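Local structure of P450 epoxidase (Sorangium cellulosum, 1Q5D) at residues A[287-292]-A[350-355]; A[274-279]-A[346-351]. The protein belongs to the cytochrome P450 superfamily of haem proteins and holds an iron protoporphyrin IX next to a pocket for a second ligand. One frame throughout, in Å; residues are numbered along the deposited sequence.

Contact 1: A[287-292]-A[350-355]; sequences MRNALD and RDTSAS
The carboxamide of N289 is the flat group that meets the 350-355 loop, and it is held at both of its polar atoms. At its nitrogen end, ND2 donates to R350 O over 3.1 Å, with that oxygen nearly in the amide plane and an N-H...O angle of 159°. ND2 probably also donates to V348 O, so that one asparagine amide can serve two carbonyls of the loop. At the oxygen end, OD1 accepts from T352 OG1 at 3.2 Å, the hydroxyl standing 29° out of the carbonyl plane. CG2 of T352 lies on the same side of the amide plane as OG1, beside the oxygen, 3.5 Å from N289 OD1; a water on the other side of the plane donates to OD1 and accepts from T352 N. Threonine thus supplies a hydroxyl donor and a methyl contact together, OG1 being placed between its own backbone N and carbonyl carbon (chi1 59°). The hydroxyl also packs 3.6 Å from D292 CB, while the carboxylate of D292 turns to a salt bridge with R372. In P450 terms, 287-292 opens the K helix, whose ExxR motif begins at E293, and the loop belongs to the meander; R350 fits the meander arginine of the E-R-R triad, its NE in a salt bridge with E293 and its NH1 bonded to S341 O. Beyond it, OD1 of D351 accepts from S353 N, forming an Asx turn, and from S353 OG at 2.6 Å through its syn lone pair. A type I turn, T352 to S355, overlaps it and brings the small polar S355 back toward the helix. There a second water is hydrogen-bonded to both D292 O, to which it donates, and S355 OG, 2.7 Å from each.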
loop_
_atom_site.group_PDB
_atom_site.type_symbol
_atom_site.label_atom_id
_atom_site.label_comp_id
_atom_site.label_asym_id
_atom_site.label_seq_id
_atom_site.Cartn_x
_atom_site.Cartn_y
_atom_site.Cartn_z
ATOM N N MET A 287 10.916 17.399 -1.807
ATOM C CA MET A 287 9.589 16.777 -1.795
ATOM C C MET A 287 9.716 15.257 -1.677
ATOM O O MET A 287 9.006 14.612 -0.914
ATOM C CB MET A 287 8.782 17.175 -3.038
ATOM C CG MET A 287 7.353 16.606 -3.084
ATOM S SD MET A 287 6.395 16.940 -1.580
ATOM C CE MET A 287 5.751 18.528 -1.958
ATOM N N ARG A 288 10.646 14.694 -2.438
ATOM C CA ARG A 288 10.887 13.264 -2.439
ATOM C C ARG A 288 11.146 12.751 -1.019
ATOM O O ARG A 288 10.528 11.792 -0.570
ATOM C CB ARG A 288 12.088 12.955 -3.328
ATOM C CG ARG A 288 11.811 11.919 -4.379
ATOM C CD ARG A 288 11.904 10.495 -3.871
ATOM N NE ARG A 288 11.399 9.528 -4.850
ATOM C CZ ARG A 288 11.918 9.332 -6.062
ATOM N NH1 ARG A 288 12.966 10.041 -6.465
ATOM N NH2 ARG A 288 11.391 8.417 -6.872
ATOM N N ASN A 289 12.073 13.397 -0.325
ATOM C CA ASN A 289 12.395 13.010 1.039
ATOM C C ASN A 289 11.233 13.231 1.987
ATOM O O ASN A 289 11.018 12.442 2.884
ATOM C CB ASN A 289 13.622 13.764 1.555
ATOM C CG ASN A 289 14.177 13.147 2.814
ATOM O OD1 ASN A 289 14.517 11.970 2.835
ATOM N ND2 ASN A 289 14.250 13.938 3.883
ATOM N N ALA A 290 10.483 14.299 1.776
ATOM C CA ALA A 290 9.317 14.595 2.607
ATOM C C ALA A 290 8.253 13.498 2.503
ATOM O O ALA A 290 7.559 13.189 3.474
ATOM C CB ALA A 290 8.730 15.928 2.227
ATOM N N LEU A 291 8.119 12.920 1.316
ATOM C CA LEU A 291 7.082 11.920 1.092
ATOM C C LEU A 291 7.492 10.628 1.767
ATOM O O LEU A 291 6.648 9.894 2.275
ATOM C CB LEU A 291 6.839 11.697 -0.407
ATOM C CG LEU A 291 6.266 12.911 -1.141
ATOM C CD1 LEU A 291 6.283 12.672 -2.658
ATOM C CD2 LEU A 291 4.846 13.202 -0.656
ATOM N N ASP A 292 8.794 10.358 1.792
ATOM C CA ASP A 292 9.288 9.179 2.497
ATOM C C ASP A 292 9.122 9.357 4.009
ATOM O O ASP A 292 8.792 8.404 4.739
ATOM C CB ASP A 292 10.750 8.891 2.142
ATOM C CG ASP A 292 10.927 8.450 0.700
ATOM O OD1 ASP A 292 9.971 7.893 0.115
ATOM O OD2 ASP A 292 11.989 8.612 0.062
ATOM N N ARG A 350 15.297 14.778 7.676
ATOM C CA ARG A 350 15.936 13.617 8.274
ATOM C C ARG A 350 16.377 12.607 7.224
ATOM O O ARG A 350 15.857 12.570 6.108
ATOM C CB ARG A 350 15.039 12.963 9.328
ATOM C CG ARG A 350 14.099 11.893 8.804
ATOM C CD ARG A 350 13.514 11.010 9.919
ATOM N NE ARG A 350 12.816 11.811 10.913
ATOM C CZ ARG A 350 13.132 11.859 12.201
ATOM N NH1 ARG A 350 14.159 11.147 12.665
ATOM N NH2 ARG A 350 12.426 12.625 13.024
ATOM N N ASP A 351 17.353 11.791 7.589
ATOM C CA ASP A 351 17.692 10.638 6.791
ATOM C C ASP A 351 16.574 9.610 6.974
ATOM O O ASP A 351 16.336 9.153 8.095
ATOM C CB ASP A 351 19.015 10.046 7.268
ATOM C CG ASP A 351 19.592 9.065 6.287
ATOM O OD1 ASP A 351 18.816 8.458 5.527
ATOM O OD2 ASP A 351 20.823 8.836 6.190
ATOM N N THR A 352 15.907 9.241 5.882
ATOM C CA THR A 352 14.767 8.311 5.974
ATOM C C THR A 352 15.136 6.930 5.477
ATOM O O THR A 352 14.248 6.091 5.285
ATOM C CB THR A 352 13.571 8.805 5.142
ATOM O OG1 THR A 352 13.982 8.942 3.777
ATOM C CG2 THR A 352 13.148 10.196 5.546
ATOM N N SER A 353 16.437 6.685 5.270
ATOM C CA SER A 353 16.921 5.431 4.684
ATOM C C SER A 353 16.414 4.205 5.421
ATOM O O SER A 353 16.144 3.169 4.808
ATOM C CB SER A 353 18.462 5.364 4.702
ATOM O OG SER A 353 19.050 6.404 3.939
ATOM N N ALA A 354 16.332 4.304 6.743
ATOM C CA ALA A 354 15.954 3.146 7.557
ATOM C C ALA A 354 14.441 2.876 7.563
ATOM O O ALA A 354 13.991 1.863 8.098
ATOM C CB ALA A 354 16.480 3.299 8.993
ATOM N N SER A 355 13.652 3.764 6.975
ATOM C CA SER A 355 12.199 3.513 6.913
ATOM C C SER A 355 11.906 2.150 6.272
ATOM O O SER A 355 12.508 1.810 5.262
ATOM C CB SER A 355 11.487 4.645 6.183
ATOM O OG SER A 355 10.094 4.366 6.035
HETATM O O HOH W 1 16.862 10.318 3.367
HETATM O O HOH W 2 9.267 5.903 3.957
#

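Contact 2: A[274-279]-A[346-351]; sequences PEALEL and FDVRRD
F346 begins the contact by bringing CE2 of its ring to 3.5 Å from A276 CB, an oblique approach; CG lies anti to the backbone N (chi1 -180°), beside the carbonyl carbon. The small methyl of alanine lets the helix come close to so bulky a ring, which also meets the ring of F297. D347 next folds the backbone: its OD1 accepts from R349 N at 3.1 Å in an Asx turn, within a type I turn running from D347 to R350. This pairing joins the P450 meander to the J helix, on which 274-279 is the first part. V348, facing the helix, divides its two branches between residues three apart on it: CG1 packs 3.9 Å from A276 CB, and CG2 lies 3.9 Å from L279 CD1, the valine and leucine crossing obliquely. A beta-branched residue fits here, since both methyls start close to the backbone. R349 then sends its extended chain across L279 at about a right angle, with NE 3.7 Å from L279 CD2. Arginine suits this outer edge because its extended chain carries the guanidinium obliquely against the leucine methyls, through NE and NH2, while NH2 also reaches a salt bridge with E283.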
loop_
_atom_site.group_PDB
_atom_site.type_symbol
_atom_site.label_atom_id
_atom_site.label_comp_id
_atom_site.label_asym_id
_atom_site.label_seq_id
_atom_site.Cartn_x
_atom_site.Cartn_y
_atom_site.Cartn_z
ATOM N N PRO A 274 3.587 23.652 9.110
ATOM C CA PRO A 274 3.961 24.842 8.338
ATOM C C PRO A 274 5.470 24.909 8.093
ATOM O O PRO A 274 5.906 25.360 7.027
ATOM C CB PRO A 274 3.522 25.991 9.248
ATOM C CG PRO A 274 2.379 25.431 10.016
ATOM C CD PRO A 274 2.707 23.980 10.245
ATOM N N GLU A 275 6.266 24.445 9.050
ATOM C CA GLU A 275 7.711 24.465 8.857
ATOM C C GLU A 275 8.116 23.508 7.737
ATOM O O GLU A 275 8.949 23.845 6.891
ATOM C CB GLU A 275 8.464 24.143 10.148
ATOM C CG GLU A 275 7.737 23.215 11.108
ATOM C CD GLU A 275 8.530 22.970 12.381
ATOM O OE1 GLU A 275 8.985 23.964 13.001
ATOM O OE2 GLU A 275 8.706 21.785 12.760
ATOM N N ALA A 276 7.519 22.318 7.730
ATOM C CA ALA A 276 7.811 21.339 6.690
ATOM C C ALA A 276 7.399 21.896 5.327
ATOM O O ALA A 276 8.189 21.894 4.383
ATOM C CB ALA A 276 7.108 20.020 6.982
ATOM N N LEU A 277 6.173 22.393 5.234
ATOM C CA LEU A 277 5.680 22.956 3.979
ATOM C C LEU A 277 6.623 24.047 3.465
ATOM O O LEU A 277 6.952 24.084 2.280
ATOM C CB LEU A 277 4.275 23.515 4.163
ATOM C CG LEU A 277 3.596 24.116 2.936
ATOM C CD1 LEU A 277 3.709 23.181 1.723
ATOM C CD2 LEU A 277 2.140 24.432 3.265
ATOM N N GLU A 278 7.078 24.900 4.379
ATOM C CA GLU A 278 7.914 26.042 4.033
ATOM C C GLU A 278 9.247 25.611 3.444
ATOM O O GLU A 278 9.777 26.280 2.555
ATOM C CB GLU A 278 8.134 26.935 5.256
ATOM C CG GLU A 278 6.955 27.843 5.579
ATOM C CD GLU A 278 6.593 28.778 4.436
ATOM O OE1 GLU A 278 6.012 28.312 3.428
ATOM O OE2 GLU A 278 6.879 29.989 4.545
ATOM N N LEU A 279 9.772 24.488 3.928
ATOM C CA LEU A 279 11.032 23.946 3.431
ATOM C C LEU A 279 10.888 23.356 2.035
ATOM O O LEU A 279 11.808 23.445 1.214
ATOM C CB LEU A 279 11.578 22.875 4.379
ATOM C CG LEU A 279 12.132 23.346 5.725
ATOM C CD1 LEU A 279 12.358 22.166 6.656
ATOM C CD2 LEU A 279 13.417 24.148 5.543
ATOM N N PHE A 346 7.994 15.172 12.798
ATOM C CA PHE A 346 7.954 15.113 11.340
ATOM C C PHE A 346 9.070 16.003 10.798
ATOM O O PHE A 346 8.979 17.234 10.837
ATOM C CB PHE A 346 6.583 15.590 10.853
ATOM C CG PHE A 346 6.403 15.567 9.347
ATOM C CD1 PHE A 346 6.556 14.396 8.620
ATOM C CD2 PHE A 346 6.044 16.723 8.671
ATOM C CE1 PHE A 346 6.374 14.379 7.241
ATOM C CE2 PHE A 346 5.862 16.718 7.292
ATOM C CZ PHE A 346 6.021 15.549 6.578
ATOM N N ASP A 347 10.127 15.374 10.296
ATOM C CA ASP A 347 11.322 16.110 9.877
ATOM C C ASP A 347 11.694 15.777 8.441
ATOM O O ASP A 347 12.324 14.776 8.188
ATOM C CB ASP A 347 12.487 15.780 10.811
ATOM C CG ASP A 347 13.755 16.532 10.459
ATOM O OD1 ASP A 347 13.728 17.412 9.563
ATOM O OD2 ASP A 347 14.833 16.288 11.028
ATOM N N VAL A 348 11.298 16.631 7.507
ATOM C CA VAL A 348 11.499 16.363 6.086
ATOM C C VAL A 348 12.968 16.456 5.635
ATOM O O VAL A 348 13.278 16.201 4.476
ATOM C CB VAL A 348 10.616 17.286 5.227
ATOM C CG1 VAL A 348 9.144 17.067 5.556
ATOM C CG2 VAL A 348 11.000 18.755 5.420
ATOM N N ARG A 349 13.858 16.797 6.565
ATOM C CA ARG A 349 15.297 16.812 6.316
ATOM C C ARG A 349 15.998 15.568 6.868
ATOM O O ARG A 349 17.170 15.326 6.573
ATOM C CB ARG A 349 15.933 18.048 6.956
ATOM C CG ARG A 349 15.602 19.361 6.299
ATOM C CD ARG A 349 16.184 20.564 7.057
ATOM N NE ARG A 349 16.188 21.791 6.266
ATOM C CZ ARG A 349 16.931 21.984 5.179
ATOM N NH1 ARG A 349 17.741 21.028 4.740
ATOM N NH2 ARG A 349 16.864 23.138 4.522
ATOM N N ARG A 350 15.297 14.778 7.676
ATOM C CA ARG A 350 15.936 13.617 8.274
ATOM C C ARG A 350 16.377 12.607 7.224
ATOM O O ARG A 350 15.857 12.570 6.108
ATOM C CB ARG A 350 15.039 12.963 9.328
ATOM C CG ARG A 350 14.099 11.893 8.804
ATOM C CD ARG A 350 13.514 11.010 9.919
ATOM N NE ARG A 350 12.816 11.811 10.913
ATOM C CZ ARG A 350 13.132 11.859 12.201
ATOM N NH1 ARG A 350 14.159 11.147 12.665
ATOM N NH2 ARG A 350 12.426 12.625 13.024
ATOM N N ASP A 351 17.353 11.791 7.589
ATOM C CA ASP A 351 17.692 10.638 6.791
ATOM C C ASP A 351 16.574 9.610 6.974
ATOM O O ASP A 351 16.336 9.153 8.095
ATOM C CB ASP A 351 19.015 10.046 7.268
ATOM C CG ASP A 351 19.592 9.065 6.287
ATOM O OD1 ASP A 351 18.816 8.458 5.527
ATOM O OD2 ASP A 351 20.823 8.836 6.190
#

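Both contacts draw on the same meander loop, sharing R350 and D351, and their centres are 10 Å apart. Contact 2 fastens the earlier of the two loop segments to helix 274-282 chiefly by apolar packing; contact 1 fastens the continuation to helix 287-297 through polar groups and water. They touch directly: A290 CB packs 3.5 Å from V348 CG1, on the valine that contact 2 uses, and N289 ND2 lies 2.5 Å from V348 O, a probable hydrogen bond whose shortness makes the exact distance doubtful. Contact 1 is nearer the haem, with the S355 side chain about 9 Å from it and about 12 Å from EPB, whereas the F346 side chain is about 14 Å from the haem.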